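Substrate-binding protein (Synechococcus sp., PDB 6WPN) probably binds a sugar or oligosaccharide in the periplasm and delivers it to a membrane transporter. Local coordinates at residues A[46-51]-A[318-323]; A[54-59]-A[311-316]; A[147-152]-A[276-281]; A[163-168]-A[286-291]; A[292-297]-A[377-382]. One frame throughout, in Å; residues are numbered along the deposited sequence.

Contact 1 (A[46-51]-A[318-323]); sequences DDVLGS and ALFLTN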
# COMPACT_ATOMS: atom_id res chain seq x y z
N ASP A 46 -9.23 -21.01 -1.54
CA ASP A 46 -9.76 -22.31 -1.90
C ASP A 46 -11.08 -22.59 -1.20
O ASP A 46 -11.98 -23.21 -1.78
CB ASP A 46 -8.75 -23.41 -1.58
CG ASP A 46 -7.64 -23.51 -2.62
OD1 ASP A 46 -7.68 -22.74 -3.61
OD2 ASP A 46 -6.73 -24.35 -2.44
N ASP A 47 -11.23 -22.13 0.04
CA ASP A 47 -12.47 -22.35 0.78
C ASP A 47 -13.57 -21.38 0.36
O ASP A 47 -14.71 -21.80 0.11
CB ASP A 47 -12.22 -22.27 2.28
CG ASP A 47 -13.40 -22.77 3.09
OD1 ASP A 47 -13.58 -24.01 3.16
OD2 ASP A 47 -14.15 -21.94 3.64
N VAL A 48 -13.27 -20.08 0.32
CA VAL A 48 -14.30 -19.08 0.05
C VAL A 48 -14.85 -19.25 -1.36
O VAL A 48 -16.07 -19.21 -1.58
CB VAL A 48 -13.77 -17.65 0.30
CG1 VAL A 48 -12.58 -17.33 -0.59
CG2 VAL A 48 -14.89 -16.64 0.09
N LEU A 49 -13.97 -19.42 -2.35
CA LEU A 49 -14.43 -19.68 -3.71
C LEU A 49 -15.16 -21.01 -3.78
O LEU A 49 -16.13 -21.16 -4.53
CB LEU A 49 -13.27 -19.64 -4.69
CG LEU A 49 -12.53 -18.30 -4.79
CD1 LEU A 49 -11.51 -18.37 -5.92
CD2 LEU A 49 -13.49 -17.14 -4.99
N GLY A 50 -14.68 -22.00 -3.02
CA GLY A 50 -15.43 -23.25 -2.90
C GLY A 50 -16.83 -23.03 -2.37
O GLY A 50 -17.80 -23.60 -2.89
N SER A 51 -16.95 -22.22 -1.32
CA SER A 51 -18.27 -21.86 -0.81
C SER A 51 -19.10 -21.17 -1.88
O SER A 51 -20.29 -21.47 -2.05
CB SER A 51 -18.15 -20.98 0.43
OG SER A 51 -17.44 -21.65 1.46
N ALA A 318 -18.36 -10.12 -6.05
CA ALA A 318 -17.63 -9.09 -5.32
C ALA A 318 -18.28 -8.81 -3.97
O ALA A 318 -17.58 -8.55 -2.98
CB ALA A 318 -17.54 -7.81 -6.15
N LEU A 319 -19.61 -8.86 -3.90
CA LEU A 319 -20.30 -8.68 -2.62
C LEU A 319 -20.09 -9.87 -1.70
O LEU A 319 -19.95 -9.70 -0.48
CB LEU A 319 -21.80 -8.45 -2.85
CG LEU A 319 -22.20 -7.12 -3.50
CD1 LEU A 319 -23.65 -7.15 -3.95
CD2 LEU A 319 -21.97 -5.98 -2.53
N PHE A 320 -20.06 -11.09 -2.25
CA PHE A 320 -19.81 -12.27 -1.44
C PHE A 320 -18.40 -12.26 -0.85
O PHE A 320 -18.21 -12.59 0.32
CB PHE A 320 -20.04 -13.54 -2.26
CG PHE A 320 -19.78 -14.82 -1.50
CD1 PHE A 320 -20.72 -15.32 -0.62
CD2 PHE A 320 -18.60 -15.53 -1.70
CE1 PHE A 320 -20.48 -16.50 0.07
CE2 PHE A 320 -18.36 -16.71 -1.01
CZ PHE A 320 -19.30 -17.19 -0.13
N LEU A 321 -17.41 -11.90 -1.66
CA LEU A 321 -16.03 -11.87 -1.17
C LEU A 321 -15.84 -10.80 -0.11
O LEU A 321 -14.94 -10.92 0.73
CB LEU A 321 -15.07 -11.63 -2.33
CG LEU A 321 -14.83 -12.79 -3.30
CD1 LEU A 321 -14.06 -12.32 -4.52
CD2 LEU A 321 -14.11 -13.93 -2.60
N THR A 322 -16.67 -9.77 -0.11
CA THR A 322 -16.51 -8.63 0.78
C THR A 322 -17.62 -8.55 1.83
O THR A 322 -17.81 -7.48 2.43
CB THR A 322 -16.45 -7.34 -0.02
OG1 THR A 322 -17.69 -7.16 -0.72
CG2 THR A 322 -15.31 -7.39 -1.03
N ASN A 323 -18.33 -9.64 2.10
CA ASN A 323 -19.36 -9.58 3.12
C ASN A 323 -18.72 -9.66 4.50
O ASN A 323 -17.49 -9.69 4.64
CB ASN A 323 -20.39 -10.70 2.92
CG ASN A 323 -19.83 -12.09 3.14
OD1 ASN A 323 -18.69 -12.27 3.57
ND2 ASN A 323 -20.64 -13.10 2.84

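Contact 2 (A[54-59]-A[311-316]); sequences KLHPEA and AGEAVE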
# COMPACT_ATOMS: atom_id res chain seq x y z
N LYS A 54 -20.36 -23.73 -4.32
CA LYS A 54 -21.49 -24.45 -3.76
C LYS A 54 -22.76 -23.62 -3.78
O LYS A 54 -23.86 -24.17 -3.96
CB LYS A 54 -21.19 -24.88 -2.32
CG LYS A 54 -19.99 -25.78 -2.19
CD LYS A 54 -20.29 -27.13 -2.81
CE LYS A 54 -19.34 -28.19 -2.29
NZ LYS A 54 -19.56 -29.48 -3.01
N LEU A 55 -22.64 -22.31 -3.60
CA LEU A 55 -23.82 -21.46 -3.60
C LEU A 55 -24.27 -21.13 -5.02
O LEU A 55 -25.47 -21.08 -5.30
CB LEU A 55 -23.54 -20.18 -2.81
CG LEU A 55 -23.29 -20.33 -1.30
CD1 LEU A 55 -22.90 -19.00 -0.68
CD2 LEU A 55 -24.48 -20.95 -0.58
N HIS A 56 -23.33 -20.93 -5.93
CA HIS A 56 -23.64 -20.50 -7.29
C HIS A 56 -22.99 -21.46 -8.29
O HIS A 56 -21.97 -21.13 -8.91
CB HIS A 56 -23.19 -19.06 -7.52
CG HIS A 56 -23.75 -18.10 -6.51
ND1 HIS A 56 -23.28 -18.03 -5.21
CD2 HIS A 56 -24.74 -17.18 -6.59
CE1 HIS A 56 -23.96 -17.11 -4.55
NE2 HIS A 56 -24.85 -16.58 -5.36
N PRO A 57 -23.57 -22.65 -8.47
CA PRO A 57 -23.05 -23.57 -9.50
C PRO A 57 -23.17 -23.03 -10.91
O PRO A 57 -22.47 -23.50 -11.81
CB PRO A 57 -23.89 -24.83 -9.30
CG PRO A 57 -25.15 -24.35 -8.66
CD PRO A 57 -24.72 -23.23 -7.76
N GLU A 58 -24.06 -22.05 -11.14
CA GLU A 58 -24.26 -21.49 -12.47
C GLU A 58 -23.17 -20.49 -12.86
O GLU A 58 -23.18 -20.02 -14.01
CB GLU A 58 -25.62 -20.80 -12.55
CG GLU A 58 -25.63 -19.38 -11.99
CD GLU A 58 -25.59 -19.33 -10.46
OE1 GLU A 58 -25.77 -20.39 -9.82
OE2 GLU A 58 -25.37 -18.24 -9.91
N ALA A 59 -22.26 -20.15 -11.96
CA ALA A 59 -21.20 -19.18 -12.23
C ALA A 59 -19.97 -19.59 -11.42
O ALA A 59 -19.55 -18.92 -10.48
CB ALA A 59 -21.64 -17.75 -11.89
N ALA A 311 -22.23 -9.09 -15.65
CA ALA A 311 -21.99 -8.04 -14.66
C ALA A 311 -22.76 -8.30 -13.37
O ALA A 311 -22.23 -8.09 -12.28
CB ALA A 311 -22.35 -6.68 -15.25
N GLY A 312 -24.01 -8.76 -13.48
CA GLY A 312 -24.79 -9.02 -12.28
C GLY A 312 -24.19 -10.09 -11.40
O GLY A 312 -24.08 -9.92 -10.18
N GLU A 313 -23.78 -11.21 -12.00
CA GLU A 313 -23.11 -12.26 -11.24
C GLU A 313 -21.78 -11.76 -10.70
O GLU A 313 -21.37 -12.15 -9.60
CB GLU A 313 -22.91 -13.50 -12.10
CG GLU A 313 -24.17 -14.30 -12.38
CD GLU A 313 -24.59 -15.19 -11.22
OE1 GLU A 313 -25.67 -15.81 -11.32
OE2 GLU A 313 -23.85 -15.29 -10.22
N ALA A 314 -21.09 -10.92 -11.46
CA ALA A 314 -19.82 -10.37 -10.99
C ALA A 314 -20.01 -9.51 -9.75
O ALA A 314 -19.20 -9.56 -8.82
CB ALA A 314 -19.16 -9.56 -12.11
N VAL A 315 -21.07 -8.70 -9.73
CA VAL A 315 -21.36 -7.90 -8.55
C VAL A 315 -21.69 -8.80 -7.36
O VAL A 315 -21.26 -8.53 -6.23
CB VAL A 315 -22.50 -6.91 -8.85
CG1 VAL A 315 -22.97 -6.23 -7.56
CG2 VAL A 315 -22.05 -5.88 -9.87
N GLU A 316 -22.43 -9.88 -7.60
CA GLU A 316 -22.73 -10.82 -6.52
C GLU A 316 -21.46 -11.45 -5.96
O GLU A 316 -21.33 -11.61 -4.74
CB GLU A 316 -23.69 -11.90 -7.01
CG GLU A 316 -25.07 -11.39 -7.39
CD GLU A 316 -26.17 -12.41 -7.12
OE1 GLU A 316 -26.89 -12.25 -6.11
OE2 GLU A 316 -26.30 -13.38 -7.90

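Contact 3 (A[147-152]-A[276-281]); sequences LVNGDL and PGVAAV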
# COMPACT_ATOMS: atom_id res chain seq x y z
N LEU A 147 8.20 -1.46 12.21
CA LEU A 147 8.82 -2.56 12.94
C LEU A 147 10.22 -2.13 13.36
O LEU A 147 11.10 -1.95 12.51
CB LEU A 147 8.84 -3.82 12.09
CG LEU A 147 7.47 -4.28 11.60
CD1 LEU A 147 7.57 -5.59 10.83
CD2 LEU A 147 6.49 -4.41 12.76
N VAL A 148 10.44 -1.95 14.66
CA VAL A 148 11.67 -1.37 15.19
C VAL A 148 12.50 -2.44 15.86
O VAL A 148 12.03 -3.14 16.77
CB VAL A 148 11.36 -0.22 16.16
CG1 VAL A 148 12.63 0.26 16.84
CG2 VAL A 148 10.68 0.91 15.42
N ASN A 149 13.76 -2.57 15.43
CA ASN A 149 14.72 -3.45 16.08
C ASN A 149 15.21 -2.76 17.35
O ASN A 149 16.09 -1.89 17.30
CB ASN A 149 15.87 -3.78 15.14
CG ASN A 149 16.82 -4.82 15.70
OD1 ASN A 149 17.28 -4.72 16.84
ND2 ASN A 149 17.11 -5.84 14.90
N GLY A 150 14.66 -3.16 18.50
CA GLY A 150 15.01 -2.50 19.75
C GLY A 150 16.44 -2.75 20.17
O GLY A 150 17.04 -1.93 20.88
N ASP A 151 17.02 -3.87 19.74
CA ASP A 151 18.39 -4.15 20.11
C ASP A 151 19.37 -3.22 19.39
O ASP A 151 20.38 -2.80 19.97
CB ASP A 151 18.71 -5.61 19.82
CG ASP A 151 20.09 -5.98 20.26
OD1 ASP A 151 20.26 -6.37 21.44
OD2 ASP A 151 21.01 -5.82 19.43
N LEU A 152 19.10 -2.90 18.12
CA LEU A 152 19.92 -1.92 17.41
C LEU A 152 19.78 -0.54 18.04
O LEU A 152 20.75 0.22 18.07
CB LEU A 152 19.55 -1.88 15.93
CG LEU A 152 19.97 -3.04 15.03
CD1 LEU A 152 19.48 -2.85 13.60
CD2 LEU A 152 21.48 -3.21 15.05
N PRO A 276 13.93 -15.62 14.34
CA PRO A 276 13.41 -15.43 15.71
C PRO A 276 14.24 -14.47 16.54
O PRO A 276 13.68 -13.75 17.37
CB PRO A 276 13.44 -16.85 16.29
CG PRO A 276 13.55 -17.77 15.11
CD PRO A 276 14.34 -17.01 14.09
N GLY A 277 15.56 -14.42 16.32
CA GLY A 277 16.39 -13.50 17.08
C GLY A 277 15.99 -12.05 16.88
O GLY A 277 16.02 -11.25 17.82
N VAL A 278 15.62 -11.69 15.65
CA VAL A 278 15.21 -10.32 15.36
C VAL A 278 13.78 -10.07 15.85
O VAL A 278 13.48 -9.00 16.38
CB VAL A 278 15.35 -10.03 13.86
CG1 VAL A 278 14.86 -8.63 13.55
CG2 VAL A 278 16.79 -10.21 13.43
N ALA A 279 12.89 -11.04 15.66
CA ALA A 279 11.51 -10.85 16.12
C ALA A 279 11.43 -10.73 17.64
O ALA A 279 10.57 -10.02 18.15
CB ALA A 279 10.63 -12.00 15.63
N ALA A 280 12.33 -11.40 18.36
CA ALA A 280 12.31 -11.32 19.82
C ALA A 280 12.64 -9.92 20.32
O ALA A 280 12.22 -9.54 21.42
CB ALA A 280 13.27 -12.35 20.43
N VAL A 281 13.40 -9.14 19.54
CA VAL A 281 13.75 -7.77 19.88
C VAL A 281 13.00 -6.76 19.02
O VAL A 281 13.37 -5.59 18.98
CB VAL A 281 15.27 -7.54 19.79
CG1 VAL A 281 16.01 -8.54 20.67
CG2 VAL A 281 15.75 -7.65 18.34

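Contact 4 (A[163-168]-A[286-291]); sequences RRWDEV and PPLTGS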
# COMPACT_ATOMS: atom_id res chain seq x y z
N ARG A 163 8.82 9.21 15.10
CA ARG A 163 7.50 9.03 14.54
C ARG A 163 7.14 10.07 13.50
O ARG A 163 6.13 9.92 12.81
CB ARG A 163 6.44 9.03 15.65
CG ARG A 163 6.54 7.83 16.57
CD ARG A 163 5.98 8.16 17.93
NE ARG A 163 4.52 8.14 17.94
CZ ARG A 163 3.79 8.28 19.04
NH1 ARG A 163 4.39 8.45 20.22
NH2 ARG A 163 2.47 8.25 18.97
N ARG A 164 7.94 11.12 13.35
CA ARG A 164 7.74 12.12 12.31
C ARG A 164 9.00 12.23 11.46
O ARG A 164 10.11 11.95 11.93
CB ARG A 164 7.34 13.46 12.94
CG ARG A 164 5.93 13.39 13.51
CD ARG A 164 5.53 14.61 14.32
NE ARG A 164 4.23 14.39 14.97
CZ ARG A 164 3.54 15.33 15.62
NH1 ARG A 164 4.01 16.57 15.73
NH2 ARG A 164 2.36 15.03 16.16
N TRP A 165 8.81 12.63 10.20
CA TRP A 165 9.91 12.61 9.23
C TRP A 165 11.03 13.59 9.58
O TRP A 165 12.20 13.30 9.30
CB TRP A 165 9.39 12.89 7.82
CG TRP A 165 8.64 11.75 7.20
CD1 TRP A 165 7.29 11.67 7.01
CD2 TRP A 165 9.19 10.54 6.68
NE1 TRP A 165 6.97 10.48 6.40
CE2 TRP A 165 8.12 9.77 6.19
CE3 TRP A 165 10.49 10.02 6.59
CZ2 TRP A 165 8.30 8.51 5.62
CZ3 TRP A 165 10.67 8.78 6.02
CH2 TRP A 165 9.58 8.03 5.54
N ASP A 166 10.72 14.74 10.18
CA ASP A 166 11.78 15.68 10.51
C ASP A 166 12.69 15.19 11.64
O ASP A 166 13.70 15.85 11.93
CB ASP A 166 11.19 17.05 10.88
CG ASP A 166 10.23 16.98 12.06
OD1 ASP A 166 10.70 16.73 13.19
OD2 ASP A 166 9.02 17.19 11.85
N GLU A 167 12.35 14.09 12.29
CA GLU A 167 13.22 13.46 13.28
C GLU A 167 14.03 12.31 12.70
O GLU A 167 14.87 11.74 13.40
CB GLU A 167 12.39 12.98 14.47
CG GLU A 167 11.81 14.13 15.28
CD GLU A 167 10.75 13.67 16.27
OE1 GLU A 167 10.49 12.46 16.34
OE2 GLU A 167 10.20 14.54 16.99
N VAL A 168 13.79 11.95 11.44
CA VAL A 168 14.47 10.84 10.78
C VAL A 168 15.96 11.10 10.59
O VAL A 168 16.77 10.20 10.86
CB VAL A 168 13.81 10.48 9.44
CG1 VAL A 168 14.70 9.55 8.64
CG2 VAL A 168 12.46 9.82 9.68
N PRO A 286 4.11 3.11 15.71
CA PRO A 286 3.34 3.85 14.72
C PRO A 286 4.18 4.16 13.50
O PRO A 286 5.41 4.33 13.59
CB PRO A 286 2.94 5.13 15.46
CG PRO A 286 2.96 4.75 16.90
CD PRO A 286 4.07 3.75 17.04
N PRO A 287 3.56 4.24 12.32
CA PRO A 287 4.33 4.55 11.11
C PRO A 287 4.83 5.98 11.14
O PRO A 287 4.33 6.83 11.88
CB PRO A 287 3.31 4.35 9.98
CG PRO A 287 1.99 4.62 10.64
CD PRO A 287 2.12 4.11 12.05
N LEU A 288 5.84 6.24 10.32
CA LEU A 288 6.34 7.60 10.21
C LEU A 288 5.30 8.46 9.51
O LEU A 288 4.64 8.02 8.56
CB LEU A 288 7.66 7.63 9.44
CG LEU A 288 8.86 7.03 10.18
CD1 LEU A 288 9.94 6.58 9.21
CD2 LEU A 288 9.40 8.07 11.15
N THR A 289 5.11 9.67 10.02
CA THR A 289 4.20 10.63 9.41
C THR A 289 4.88 11.99 9.33
O THR A 289 6.01 12.18 9.80
CB THR A 289 2.89 10.77 10.21
OG1 THR A 289 3.14 11.53 11.40
CG2 THR A 289 2.34 9.40 10.60
N GLY A 290 4.18 12.95 8.74
CA GLY A 290 4.60 14.33 8.74
C GLY A 290 3.98 15.04 9.92
O GLY A 290 3.35 14.43 10.79
N SER A 291 4.17 16.36 9.96
CA SER A 291 3.65 17.15 11.06
C SER A 291 2.13 17.07 11.15
O SER A 291 1.57 17.32 12.23
CB SER A 291 4.09 18.61 10.93
OG SER A 291 3.58 19.19 9.74

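Contact 5 (A[292-297]-A[377-382]); sequences DGTANV and TARVLV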
# COMPACT_ATOMS: atom_id res chain seq x y z
N ASP A 292 1.45 16.71 10.06
CA ASP A 292 0.01 16.56 10.07
C ASP A 292 -0.46 15.26 10.72
O ASP A 292 -1.66 15.11 10.97
CB ASP A 292 -0.54 16.63 8.64
CG ASP A 292 -0.02 15.51 7.77
OD1 ASP A 292 1.13 15.07 7.99
OD2 ASP A 292 -0.77 15.06 6.88
N GLY A 293 0.45 14.32 10.98
CA GLY A 293 0.11 13.11 11.70
C GLY A 293 -0.53 12.01 10.88
O GLY A 293 -0.58 10.87 11.34
N THR A 294 -1.06 12.33 9.69
CA THR A 294 -1.78 11.34 8.90
C THR A 294 -0.87 10.19 8.47
O THR A 294 0.22 10.41 7.93
CB THR A 294 -2.39 12.00 7.67
OG1 THR A 294 -3.22 13.10 8.09
CG2 THR A 294 -3.25 11.01 6.90
N ALA A 295 -1.36 8.97 8.65
CA ALA A 295 -0.71 7.77 8.16
C ALA A 295 -1.37 7.30 6.88
O ALA A 295 -2.48 7.71 6.53
CB ALA A 295 -0.76 6.65 9.21
N ASN A 296 -0.66 6.44 6.16
CA ASN A 296 -1.14 5.93 4.89
C ASN A 296 -1.88 4.61 5.07
O ASN A 296 -1.51 3.79 5.92
CB ASN A 296 0.02 5.72 3.92
CG ASN A 296 -0.45 5.45 2.52
OD1 ASN A 296 -1.08 6.29 1.88
ND2 ASN A 296 -0.16 4.25 2.03
N VAL A 297 -2.92 4.41 4.27
CA VAL A 297 -3.65 3.15 4.25
C VAL A 297 -3.76 2.69 2.81
O VAL A 297 -4.16 3.45 1.92
CB VAL A 297 -5.05 3.30 4.90
CG1 VAL A 297 -5.83 4.44 4.28
CG2 VAL A 297 -5.82 1.99 4.79
N THR A 377 -6.93 7.38 12.03
CA THR A 377 -6.22 8.60 11.68
C THR A 377 -5.53 8.49 10.33
O THR A 377 -4.91 9.46 9.89
CB THR A 377 -5.19 8.97 12.74
OG1 THR A 377 -4.25 7.90 12.91
CG2 THR A 377 -5.88 9.27 14.07
N ALA A 378 -5.59 7.33 9.68
CA ALA A 378 -4.91 7.15 8.42
C ALA A 378 -5.84 7.45 7.25
O ALA A 378 -7.06 7.23 7.32
CB ALA A 378 -4.37 5.72 8.30
N ARG A 379 -5.25 7.97 6.18
CA ARG A 379 -5.94 8.32 4.95
C ARG A 379 -5.19 7.71 3.77
O ARG A 379 -4.07 7.21 3.92
CB ARG A 379 -6.04 9.84 4.77
CG ARG A 379 -7.29 10.52 5.33
CD ARG A 379 -7.35 10.44 6.85
NE ARG A 379 -8.39 11.30 7.43
CZ ARG A 379 -8.13 12.43 8.09
NH1 ARG A 379 -6.87 12.83 8.24
NH2 ARG A 379 -9.12 13.16 8.59
N VAL A 380 -5.81 7.76 2.60
CA VAL A 380 -5.16 7.32 1.38
C VAL A 380 -4.39 8.54 0.87
O VAL A 380 -4.97 9.60 0.67
CB VAL A 380 -6.17 6.83 0.33
CG1 VAL A 380 -5.51 6.70 -1.03
CG2 VAL A 380 -6.78 5.51 0.77
N LEU A 381 -3.08 8.38 0.67
CA LEU A 381 -2.23 9.53 0.41
C LEU A 381 -1.90 9.74 -1.06
O LEU A 381 -1.89 10.89 -1.52
CB LEU A 381 -0.93 9.40 1.20
CG LEU A 381 -1.05 9.35 2.73
CD1 LEU A 381 0.32 9.20 3.37
CD2 LEU A 381 -1.75 10.59 3.25
N VAL A 382 -1.62 8.68 -1.82
CA VAL A 382 -1.46 8.84 -3.26
C VAL A 382 -2.82 9.21 -3.83
O VAL A 382 -3.78 8.44 -3.69
CB VAL A 382 -0.86 7.58 -3.91
CG1 VAL A 382 0.56 7.36 -3.41
CG2 VAL A 382 -1.70 6.35 -3.62

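Contact 1 (A[46-51]-A[318-323])
Val48 on helix 42-55 meets Phe320 and Leu321 at the C-terminal end of helix 311-321, in an apolar helix-to-helix contact. Val48 fills the middle. Its CG2 lies anti to the backbone N (chi1 60°, measured to CG1), which carries this branch to both partners. Val48 CG2 is 3.6 Å from Phe320 CE2 and 3.9 Å from Leu321 CD2. The valine and the phenylalanine lie antiparallel, each passing the other's flank, whereas the valine crosses Leu321 at about a right angle. The Phe320 ring presents its edge to helix 42-55. Near the ring plane, Val48 O comes to 3.4 Å from Phe320 CE2, and Ser51 CB is 4.0 Å from Phe320 CZ. Leu321 CD2 also touches Leu49 CD2, at 4.0 Å. No hydrogen bond joins the two segments. The Ser51 hydroxyl turns back on its own helix and donates to Asp47 O, which also accepts from Ser51 N. Asp47 pairs with Arg329 in a salt bridge. Both helices pack against the mixed sheet: Leu49 rests on Val61 and Trp63 of strand 61-66, and Leu321 on Leu302 of strand 295-303.

Contact 2 (A[54-59]-A[311-316])
Glu58 and Glu313 bring their carboxylates together at the surface, with Glu58 OE2 2.8 Å from Glu313 OE1. Two carboxylate oxygens meet here, so there is no salt bridge, and the pair would be like-charged if both are ionised. The carboxylate planes are turned 52° from each other. Glu313 also uses its second oxygen: Glu313 OE2 lies 3.7 Å from Ala59 CB. His56 is a looser neighbour, its CD2 4.2 Å from Glu313 OE2 and 4.3 Å from Glu316 OE2. Its ring stands nearly perpendicular to the Glu313 carboxylate.

The shapes of both glutamates make the meeting possible. Glu58 CG sits between the backbone N and the carbonyl carbon (chi1 82°), and a bend at chi2 folds the chain over. Glu58 OE2 then reaches the in-plane edge of the His56 ring, 3.5 Å from His56 CD2. Glu313 is likewise bent at chi2. Both glutamates also touch a crystal neighbour, which may influence the arrangement.

Further out, Trp52 of helix 42-55 stacks with His56 and donates from its NE1 to Ala59 O. It also touches Glu313 and Glu316. Leu30 of strand 30-35 packs on Ala59 and Glu313.

An alanine in place of Glu313 removes the carboxylate, and is likely to open a gap beside the Ala59 methyl and leave Glu58 without its close neighbour on helix 311-321.

Glu313 stands in the first turn of helix 311-321, whose N-terminal end may ease its negative charge. Two carboxylates this close probably favour protonation of one of them.

Contact 3 (A[147-152]-A[276-281])
Asn149 and Val281 lie side by side with their side chains pointing the same way. The methyl Val281 CG2 lies against the amide, 3.6 Å from Asn149 OD1 and 4.0 Å from Asn149 CG. Val278 meets the same amide differently. It crosses Asn149 at about a right angle, and its CG1 approaches the nitrogen end, 3.8 Å from Asn149 ND2. The two valines thus engage both ends of one amide.

The torsion of Asn149 explains why its oxygen is held here. CG lies anti to the backbone N (chi1 -173°), beside the carbonyl carbon, and this swings OD1 over the start of the next helix. Asn149 is the N-cap of helix 150-155, and its OD1 accepts from Leu152 N at 2.9 Å. The donor stands above the amide plane.

Val281 CG2 also packs on Asp151 CB, at 3.9 Å. Asp151 is poorly ordered, and its carboxylate forms a salt bridge to Arg154.

One hydrogen bond joins the backbones. Gly150 N donates to Val281 O at 2.8 Å, with an angle of 155° at the hydrogen, and the donor lies nearly along the C=O axis. A beta carbon on Gly150 would come tightly against that same oxygen.

The contact marks the point where strand 137-149 turns into helix 150-155, beside the end of helix 276-280. Val148 pairs through its backbone with Thr283 of strand 282-285, and Leu147 with Leu261 of strand 260-263. Tyr253 of helix 246-254 packs on Leu147, Asn149 and Val278.

Contact 4 (A[163-168]-A[286-291])
In Trp165 and Leu288 the side chain leaves opposite the carbonyl carbon (chi1 -74° and -70°), which helps to set the leucine over one face of the indole. The two side chains cross at about a right angle. Leu288 CB makes a CH-pi contact, 4.1 Å from the centroid of the six-membered ring of Trp165 and 19° off its normal. One branch continues along the ring, with Leu288 CD1 3.9 Å from Trp165 CZ3. The other branch, Leu288 CD2, turns to Val168 CG2 at 3.8 Å.

The backbones meet in a single beta bridge between Arg164 and Thr289. Thr289 N donates to Arg163 O at 3.0 Å, and Trp165 N donates to Thr289 O at 2.9 Å. Thr289 O is also 3.0 Å from Arg164 CA, a CA-H...O contact. The Thr289 hydroxyl donates to a lone pair of Gly290 O, within the plane of that carbonyl.

Arg163 bends at chi3 and brings its guanidinium to Pro286, with Arg163 NE 3.9 Å from Pro286 CG. Arg164 is extended and packs by its aliphatic chain, CG beside Gly290 O.

The contact ties the loop before helix 168-179 to the loop between strands 282-285 and 295-303. Gln202 of helix 195-202 accepts from Trp165 NE1, and Trp228 of helix 219-233 meets the indole with its plane steeply inclined. Pro286 O accepts from Ser146 of strand 137-149.

Contact 5 (A[292-297]-A[377-382])
Asn296 and Arg379 form a parallel bridge in a short, weakly bonded strand pairing, flanked by two backbone bonds. Arg379 N donates to Ala295 O at 2.8 Å. Val297 N donates to Arg379 O at 3.0 Å, from above the carbonyl plane. Asn296 CA adds a CA-H...O contact to that same oxygen.

A side-chain bond follows. Asn296 CG lies anti to the backbone N (chi1 -169°), and Asn296 OD1 accepts from Leu381 N at 3.1 Å, the donor almost in line with the amide C=O. A leucine in place of Asn296 offers no acceptor, and Leu381 N would probably be left without a mate and the chain beyond Arg379 less firmly tied. Thr294 OG1 stands at the in-plane edge of the Arg379 guanidinium, a long approach of 3.7 Å to Arg379 NH1 and no bond.

Apolar contacts complete the set. Ala295 CB touches Ala378 CB at 3.8 Å, and Val297 CG1 touches Val380 CG2, also at 3.8 Å. Leu381 packs CD1 against Asn296 CB at 3.5 Å, and CD2 against Thr294 CG2.

Strand 378-379 thus adds to strand 295-303 of the mixed sheet. Val297 packs on Leu141 and Val143 of strand 137-149, while Gln202 of helix 195-202 donates to Thr294 O and touches Leu381.

Contacts 1 and 2 join the same two helices, 42-55 and 311-321, with centres 10 Å apart. They touch through Phe320 CE1 and Leu55 CD1, 3.6 Å apart. Contacts 4 and 5 form a second pair, 12 Å between centres, where Pro287 CG packs 3.7 Å from Ala295 CB. Contact 3 lies about 20 Å from contact 4 and 26 Å from contact 5, centre to centre. Contacts 1 and 4 lie on opposite sides of the chain's centre, their own centres about 38 Å apart, consistent with the two-lobed build of solute-binding proteins. The centre of contact 5 is about 11 Å from that of the chain. None of the five contacts can be linked to sugar binding from its geometry.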